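Local coordinates for Tv2483 (Treponema vincentii, PDB 6DET), which binds L-arginine selectively as a treponemal lipoprotein, probably handing it to an ABC transporter for uptake, at residues Ala123-Thr128 with Tyr207-Glu212; Asn142-Val147 with Thr186-Val191; Asp176-Ala181 with Ile190-Ile195. All blocks are in the same frame, centred on the assembly; numbering follows the deposited sequence.

Contact 1. Residues Ala123-Thr128 with Tyr207-Glu212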
# COMPACT_ATOMS: atom_id res chain seq x y z
N ALA A 123 1.67 -8.41 -4.60
CA ALA A 123 2.41 -9.53 -4.07
C ALA A 123 3.62 -8.96 -3.36
O ALA A 123 4.18 -7.96 -3.80
CB ALA A 123 2.87 -10.47 -5.17
N LYS A 124 3.99 -9.57 -2.24
CA LYS A 124 5.26 -9.27 -1.59
C LYS A 124 6.33 -10.12 -2.26
O LYS A 124 6.15 -11.32 -2.44
CB LYS A 124 5.18 -9.57 -0.11
CG LYS A 124 4.50 -8.40 0.65
CD LYS A 124 4.32 -8.67 2.11
CE LYS A 124 3.68 -7.47 2.82
NZ LYS A 124 2.68 -6.74 1.99
N ILE A 125 7.45 -9.48 -2.60
CA ILE A 125 8.56 -10.11 -3.28
C ILE A 125 9.83 -9.82 -2.50
O ILE A 125 9.91 -8.86 -1.73
CB ILE A 125 8.67 -9.60 -4.73
CG1 ILE A 125 8.84 -8.09 -4.76
CG2 ILE A 125 7.42 -9.99 -5.51
CD1 ILE A 125 9.12 -7.50 -6.10
N VAL A 126 10.84 -10.67 -2.70
CA VAL A 126 12.12 -10.56 -2.02
C VAL A 126 13.16 -10.11 -3.03
O VAL A 126 13.30 -10.72 -4.10
CB VAL A 126 12.53 -11.87 -1.35
CG1 VAL A 126 13.91 -11.72 -0.71
CG2 VAL A 126 11.50 -12.25 -0.30
N VAL A 127 13.90 -9.06 -2.68
CA VAL A 127 14.89 -8.45 -3.56
C VAL A 127 16.26 -8.61 -2.92
O VAL A 127 16.41 -8.43 -1.71
CB VAL A 127 14.56 -6.96 -3.83
CG1 VAL A 127 15.65 -6.30 -4.68
CG2 VAL A 127 13.18 -6.82 -4.53
N THR A 128 17.24 -8.98 -3.74
CA THR A 128 18.63 -9.12 -3.32
C THR A 128 19.51 -8.32 -4.26
O THR A 128 19.03 -7.75 -5.25
CB THR A 128 19.08 -10.59 -3.31
OG1 THR A 128 19.02 -11.14 -4.63
CG2 THR A 128 18.21 -11.41 -2.40
N TYR A 207 19.67 -5.18 -8.96
CA TYR A 207 18.90 -5.91 -7.98
C TYR A 207 18.28 -7.14 -8.63
O TYR A 207 17.97 -7.15 -9.82
CB TYR A 207 17.79 -5.02 -7.38
CG TYR A 207 18.33 -3.83 -6.62
CD1 TYR A 207 19.24 -4.00 -5.59
CD2 TYR A 207 17.94 -2.54 -6.94
CE1 TYR A 207 19.74 -2.91 -4.88
CE2 TYR A 207 18.44 -1.44 -6.23
CZ TYR A 207 19.35 -1.64 -5.21
OH TYR A 207 19.85 -0.58 -4.51
N SER A 208 18.13 -8.19 -7.83
CA SER A 208 17.56 -9.45 -8.29
C SER A 208 16.31 -9.75 -7.48
O SER A 208 16.26 -9.52 -6.27
CB SER A 208 18.58 -10.59 -8.15
OG SER A 208 17.95 -11.86 -8.25
N ILE A 209 15.28 -10.22 -8.16
CA ILE A 209 14.06 -10.65 -7.50
C ILE A 209 14.04 -12.17 -7.43
O ILE A 209 14.19 -12.86 -8.45
CB ILE A 209 12.81 -10.12 -8.23
CG1 ILE A 209 12.80 -8.60 -8.29
CG2 ILE A 209 11.55 -10.60 -7.53
CD1 ILE A 209 11.78 -8.06 -9.29
N ILE A 210 13.83 -12.70 -6.22
CA ILE A 210 13.61 -14.13 -6.08
C ILE A 210 12.31 -14.51 -6.78
O ILE A 210 11.26 -13.92 -6.53
CB ILE A 210 13.59 -14.53 -4.60
CG1 ILE A 210 14.89 -14.12 -3.90
CG2 ILE A 210 13.33 -16.01 -4.46
CD1 ILE A 210 16.13 -14.67 -4.54
N ASN A 211 12.38 -15.55 -7.62
CA ASN A 211 11.25 -15.93 -8.46
C ASN A 211 9.97 -16.10 -7.64
O ASN A 211 8.91 -15.57 -8.00
CB ASN A 211 11.59 -17.21 -9.22
CG ASN A 211 10.70 -17.43 -10.42
OD1 ASN A 211 10.96 -16.89 -11.50
ND2 ASN A 211 9.65 -18.22 -10.26
N GLU A 212 10.05 -16.84 -6.54
CA GLU A 212 8.86 -17.14 -5.75
C GLU A 212 8.49 -15.92 -4.89
O GLU A 212 9.31 -15.45 -4.09
CB GLU A 212 9.10 -18.36 -4.87
CG GLU A 212 7.85 -18.89 -4.20
CD GLU A 212 8.05 -20.28 -3.64
OE1 GLU A 212 9.20 -20.64 -3.32
OE2 GLU A 212 7.05 -21.02 -3.53
O HOH W 1 10.10 -12.95 -4.34
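T128 and S208 face each other as an antiparallel hydrogen-bonded pair and exchange two backbone bonds: T128 N reaches S208 O at 2.8 Å, and S208 N returns to T128 O. Next comes the non-hydrogen-bonded pair of V127 and I209, and then I210 N gives a third bond, 2.9 Å long, to V126 O.

V127 is the packed centre of the face it shares with I209. With CG1 anti to the backbone N (chi1 176°), that methyl lies 3.7 Å from CB of Y207, while CG2 turns to CG1 of I209 at 4.2 Å. L201 of helix 200-203 touches V127, Y207 and I209 on the same face. The Y207 hydroxyl leaves the contact altogether and bonds to D183.

Toward E212 the pairing slackens, and I209 is already exposed to solvent. Past the I210 bond no further direct backbone bond forms between the segments; a water bridges instead, accepting from V126 N at 2.9 Å and donating to I210 O and to E212 O. Main-chain bonds thus fix the pairing, which probably depends little on side-chain identity, and the water satisfies V126 N where direct pairing stops.

Contact 2. Residues Asn142-Val147 with Thr186-Val191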
# COMPACT_ATOMS: atom_id res chain seq x y z
N ASN A 142 19.19 -18.31 7.35
CA ASN A 142 20.30 -17.77 8.14
C ASN A 142 20.81 -16.48 7.52
O ASN A 142 22.02 -16.25 7.43
CB ASN A 142 21.44 -18.79 8.28
CG ASN A 142 20.97 -20.13 8.82
OD1 ASN A 142 21.04 -21.15 8.14
ND2 ASN A 142 20.50 -20.13 10.06
N ARG A 143 19.89 -15.64 7.07
CA ARG A 143 20.20 -14.33 6.54
C ARG A 143 19.46 -13.28 7.36
O ARG A 143 18.59 -13.60 8.17
CB ARG A 143 19.80 -14.21 5.07
CG ARG A 143 20.36 -15.26 4.15
CD ARG A 143 21.83 -15.05 3.84
NE ARG A 143 22.25 -15.99 2.81
CZ ARG A 143 23.51 -16.17 2.43
NH1 ARG A 143 24.49 -15.48 2.99
NH2 ARG A 143 23.79 -17.06 1.48
N THR A 144 19.80 -12.03 7.11
CA THR A 144 19.06 -10.90 7.64
C THR A 144 18.25 -10.26 6.53
O THR A 144 18.80 -9.94 5.46
CB THR A 144 20.03 -9.89 8.25
OG1 THR A 144 20.70 -10.51 9.34
CG2 THR A 144 19.31 -8.63 8.74
N ILE A 145 16.97 -10.04 6.78
CA ILE A 145 16.07 -9.51 5.77
C ILE A 145 15.37 -8.29 6.35
O ILE A 145 14.84 -8.34 7.47
CB ILE A 145 15.03 -10.55 5.32
CG1 ILE A 145 15.75 -11.83 4.87
CG2 ILE A 145 14.13 -9.94 4.23
CD1 ILE A 145 14.83 -12.93 4.43
N ALA A 146 15.37 -7.20 5.59
CA ALA A 146 14.79 -5.95 6.05
C ALA A 146 13.38 -5.82 5.51
O ALA A 146 13.10 -6.21 4.36
CB ALA A 146 15.62 -4.73 5.62
N VAL A 147 12.50 -5.29 6.34
CA VAL A 147 11.12 -5.05 5.96
C VAL A 147 10.74 -3.66 6.45
O VAL A 147 11.30 -3.16 7.43
CB VAL A 147 10.16 -6.12 6.54
CG1 VAL A 147 10.63 -7.52 6.16
CG2 VAL A 147 10.01 -5.98 8.07
N THR A 186 23.96 -4.32 5.49
CA THR A 186 23.25 -4.41 6.75
C THR A 186 22.22 -5.54 6.72
O THR A 186 21.85 -6.08 7.77
CB THR A 186 22.58 -3.06 7.03
OG1 THR A 186 23.60 -2.08 7.22
CG2 THR A 186 21.67 -3.11 8.25
N CYS A 187 21.74 -5.87 5.54
CA CYS A 187 20.88 -7.02 5.35
C CYS A 187 21.28 -7.69 4.04
O CYS A 187 21.97 -7.10 3.21
CB CYS A 187 19.41 -6.63 5.32
SG CYS A 187 19.00 -5.62 3.90
N ASP A 188 20.82 -8.93 3.86
CA ASP A 188 21.08 -9.71 2.66
C ASP A 188 19.93 -9.66 1.66
O ASP A 188 20.14 -9.98 0.48
CB ASP A 188 21.31 -11.17 3.03
CG ASP A 188 22.40 -11.34 4.06
OD1 ASP A 188 23.57 -11.22 3.65
OD2 ASP A 188 22.09 -11.60 5.24
N ALA A 189 18.75 -9.28 2.11
CA ALA A 189 17.58 -9.19 1.25
C ALA A 189 16.59 -8.24 1.90
O ALA A 189 16.70 -7.94 3.09
CB ALA A 189 16.93 -10.54 1.04
N ILE A 190 15.61 -7.81 1.11
CA ILE A 190 14.50 -6.97 1.57
C ILE A 190 13.19 -7.49 1.00
O ILE A 190 13.15 -8.13 -0.06
CB ILE A 190 14.68 -5.49 1.18
CG1 ILE A 190 14.50 -5.29 -0.33
CG2 ILE A 190 16.04 -4.98 1.67
CD1 ILE A 190 14.65 -3.87 -0.81
N VAL A 191 12.12 -7.16 1.69
CA VAL A 191 10.74 -7.38 1.22
C VAL A 191 10.19 -6.06 0.73
O VAL A 191 10.28 -5.03 1.42
CB VAL A 191 9.84 -7.95 2.33
CG1 VAL A 191 8.40 -8.11 1.81
CG2 VAL A 191 10.35 -9.25 2.80
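D188 has its CG anti to its own carbonyl carbon (chi1 -54°), which swings the carboxylate toward the edge of the neighbouring strand, at T144 N, and R143, with nearly the same first torsion, bends at chi2 (-74°) and crosses that carboxylate at about a right angle, CB and CD against OD2. OD2 of D188 takes the T144 N-H on its anti lone pair at 3.0 Å, the bond almost straight at 174°. The two charged ends do not pair: OD1 of D188 is 4.4 Å from NH1 of R143 but lies well out of the guanidinium plane, where no N-H points at it, and R143 NE bonds to Q139 O instead.

T144 O meets D188 N at 2.8 Å and, weakly, A189 N. From here the strands run parallel, A146 N bonding to A189 O at 2.9 Å and V191 N to A146 O. Strands 143-148 and 189-193 are parallel neighbours in the sheet of an alpha/beta lobe, as in family 3 solute-binding proteins, and strand 167-172 flanks 143-148 on its other edge.

Side chains alternate between the faces. A146 CB touches both SG of C187 and CG2 of I190. On the face of I145, V147 and V191 lie side by side pointing the same way, CG1 of V147 3.8 Å from CG2 of V191, and I145 CG2 also touches that V191 methyl.

Contact 3. Residues Asp176-Ala181 with Ile190-Ile195. With ARG (arginine), chain B.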
# COMPACT_ATOMS: atom_id res chain seq x y z
N ASP A 176 13.21 3.67 1.19
CA ASP A 176 14.59 3.98 0.81
C ASP A 176 15.58 3.33 1.76
O ASP A 176 16.67 2.91 1.34
CB ASP A 176 14.81 5.49 0.77
CG ASP A 176 14.42 6.11 -0.57
OD1 ASP A 176 14.19 5.36 -1.55
OD2 ASP A 176 14.37 7.36 -0.65
N GLN A 177 15.22 3.22 3.05
CA GLN A 177 16.13 2.60 4.02
C GLN A 177 16.36 1.13 3.70
O GLN A 177 17.47 0.61 3.93
CB GLN A 177 15.57 2.76 5.43
CG GLN A 177 15.90 4.14 6.00
CD GLN A 177 15.14 4.45 7.27
OE1 GLN A 177 14.52 3.58 7.87
NE2 GLN A 177 15.20 5.71 7.69
N LEU A 178 15.33 0.43 3.21
CA LEU A 178 15.53 -0.96 2.80
C LEU A 178 16.64 -1.06 1.77
O LEU A 178 17.55 -1.89 1.88
CB LEU A 178 14.23 -1.54 2.23
CG LEU A 178 12.97 -1.38 3.07
CD1 LEU A 178 11.79 -1.95 2.30
CD2 LEU A 178 13.10 -2.06 4.43
N TYR A 179 16.58 -0.24 0.71
CA TYR A 179 17.58 -0.36 -0.34
C TYR A 179 18.95 0.08 0.15
O TYR A 179 19.97 -0.45 -0.31
CB TYR A 179 17.15 0.45 -1.57
CG TYR A 179 16.07 -0.24 -2.35
CD1 TYR A 179 16.39 -1.22 -3.27
CD2 TYR A 179 14.72 0.10 -2.18
CE1 TYR A 179 15.43 -1.87 -3.98
CE2 TYR A 179 13.72 -0.56 -2.90
CZ TYR A 179 14.10 -1.55 -3.80
OH TYR A 179 13.17 -2.24 -4.54
N GLU A 180 18.99 1.03 1.08
CA GLU A 180 20.26 1.45 1.65
C GLU A 180 20.91 0.32 2.43
O GLU A 180 22.13 0.12 2.35
CB GLU A 180 20.07 2.65 2.57
CG GLU A 180 19.72 3.94 1.86
CD GLU A 180 19.21 5.00 2.81
OE1 GLU A 180 19.34 4.83 4.05
OE2 GLU A 180 18.66 6.01 2.32
N ALA A 181 20.12 -0.42 3.21
CA ALA A 181 20.67 -1.56 3.94
C ALA A 181 21.11 -2.65 2.97
O ALA A 181 22.12 -3.32 3.19
CB ALA A 181 19.64 -2.09 4.93
N ILE A 190 15.61 -7.81 1.11
CA ILE A 190 14.50 -6.97 1.57
C ILE A 190 13.19 -7.49 1.00
O ILE A 190 13.15 -8.13 -0.06
CB ILE A 190 14.68 -5.49 1.18
CG1 ILE A 190 14.50 -5.29 -0.33
CG2 ILE A 190 16.04 -4.98 1.67
CD1 ILE A 190 14.65 -3.87 -0.81
N VAL A 191 12.12 -7.16 1.69
CA VAL A 191 10.74 -7.38 1.22
C VAL A 191 10.19 -6.06 0.73
O VAL A 191 10.28 -5.03 1.42
CB VAL A 191 9.84 -7.95 2.33
CG1 VAL A 191 8.40 -8.11 1.81
CG2 VAL A 191 10.35 -9.25 2.80
N VAL A 192 9.60 -6.07 -0.47
CA VAL A 192 8.92 -4.90 -1.01
C VAL A 192 7.63 -5.38 -1.64
O VAL A 192 7.43 -6.58 -1.87
CB VAL A 192 9.78 -4.13 -2.04
CG1 VAL A 192 11.04 -3.58 -1.38
CG2 VAL A 192 10.20 -5.04 -3.20
N ASP A 193 6.71 -4.44 -1.89
CA ASP A 193 5.49 -4.75 -2.61
C ASP A 193 5.76 -4.60 -4.10
O ASP A 193 6.36 -3.62 -4.55
CB ASP A 193 4.30 -3.85 -2.24
CG ASP A 193 3.77 -4.07 -0.83
OD1 ASP A 193 4.16 -5.04 -0.15
OD2 ASP A 193 2.89 -3.27 -0.42
N LEU A 194 5.31 -5.60 -4.87
CA LEU A 194 5.43 -5.53 -6.32
C LEU A 194 4.90 -4.21 -6.87
O LEU A 194 5.56 -3.58 -7.71
CB LEU A 194 4.68 -6.71 -6.94
CG LEU A 194 4.72 -6.78 -8.47
CD1 LEU A 194 6.14 -6.99 -8.95
CD2 LEU A 194 3.82 -7.93 -8.93
N ILE A 195 3.71 -3.78 -6.42
CA ILE A 195 3.01 -2.67 -7.09
C ILE A 195 3.86 -1.40 -7.09
O ILE A 195 3.97 -0.71 -8.11
CB ILE A 195 1.64 -2.42 -6.42
CG1 ILE A 195 0.64 -3.49 -6.90
CG2 ILE A 195 1.13 -1.02 -6.71
CD1 ILE A 195 0.13 -3.28 -8.36
N ARG B . 1.23 -2.82 1.82
CA ARG B . 1.90 -2.19 2.99
C ARG B . 0.96 -2.22 4.19
O ARG B . -0.26 -2.36 3.98
CB ARG B . 2.30 -0.74 2.69
CG ARG B . 3.38 -0.60 1.62
CD ARG B . 3.71 0.85 1.27
NE ARG B . 4.28 1.53 2.41
CZ ARG B . 3.66 2.46 3.13
NH1 ARG B . 4.31 2.97 4.19
NH2 ARG B . 2.42 2.86 2.84
OXT ARG B . 1.41 -2.09 5.33
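I190 lies across L178 and Y179. Its CB is 4.1 Å from CB of L178, already against the helix. Of the two branches, CG2 lies against the helix backbone, 3.4 Å from L178 O, and also against L178 CB. CG1 sits between the backbone N and the carbonyl carbon (chi1 71°), and the chain then extends fully, carrying CD1 to the ring of Y179. There the methyl stands 3.8 Å from the ring centroid and 9° off its normal, a CH-pi contact over the middle of one face; CD1 also touches CB of L178.

L178 and V192 slide past each other in opposite directions. CD1 of L178 ends 3.5 Å from V191 O and 4.1 Å from CG1 of V192, and that valine methyl also approaches the Y179 hydroxyl oxygen. The Y207 ring also meets that of Y179, planes at about 55°.

At the far end of the strand D193 turns to the ligand. Its OD2 accepts a hydrogen bond from the amino nitrogen of the bound arginine, ARG N, at 2.8 Å, and also bonds to Y219 OH, while OD1 makes a salt bridge with K124, so two protein side chains steady the carboxylate. Helix 175-184 packed on a strand whose C-terminal end delivers a ligand-binding aspartate is typical of the alpha/beta lobe of family 3 solute-binding proteins, with the amino acid's ammonium held by a carboxylate.

How the contacts relate
All three contacts lie in one lobe, on the same side of the chain's centre. Contacts 2 and 3 both use strand 189-193, sharing I190 and V191; contact 1 is on the adjacent strand 120-129, with V127 N 2.9 Å from I190 O. Contact 1 is 12 Å from contact 2 and 10 Å from contact 3, between centres; contacts 2 and 3 are 10 Å apart. The chain order is strand 120-129, strand 143-148, helix 175-184, strand 189-193, strand 207-209, so contacts 2 and 3 are nested inside the loop that contact 1 closes. Helix 175-184 lies over one sheet face. Strand 189-193 carries apolar I190 to V192 in the core and ends at D193, which binds the arginine.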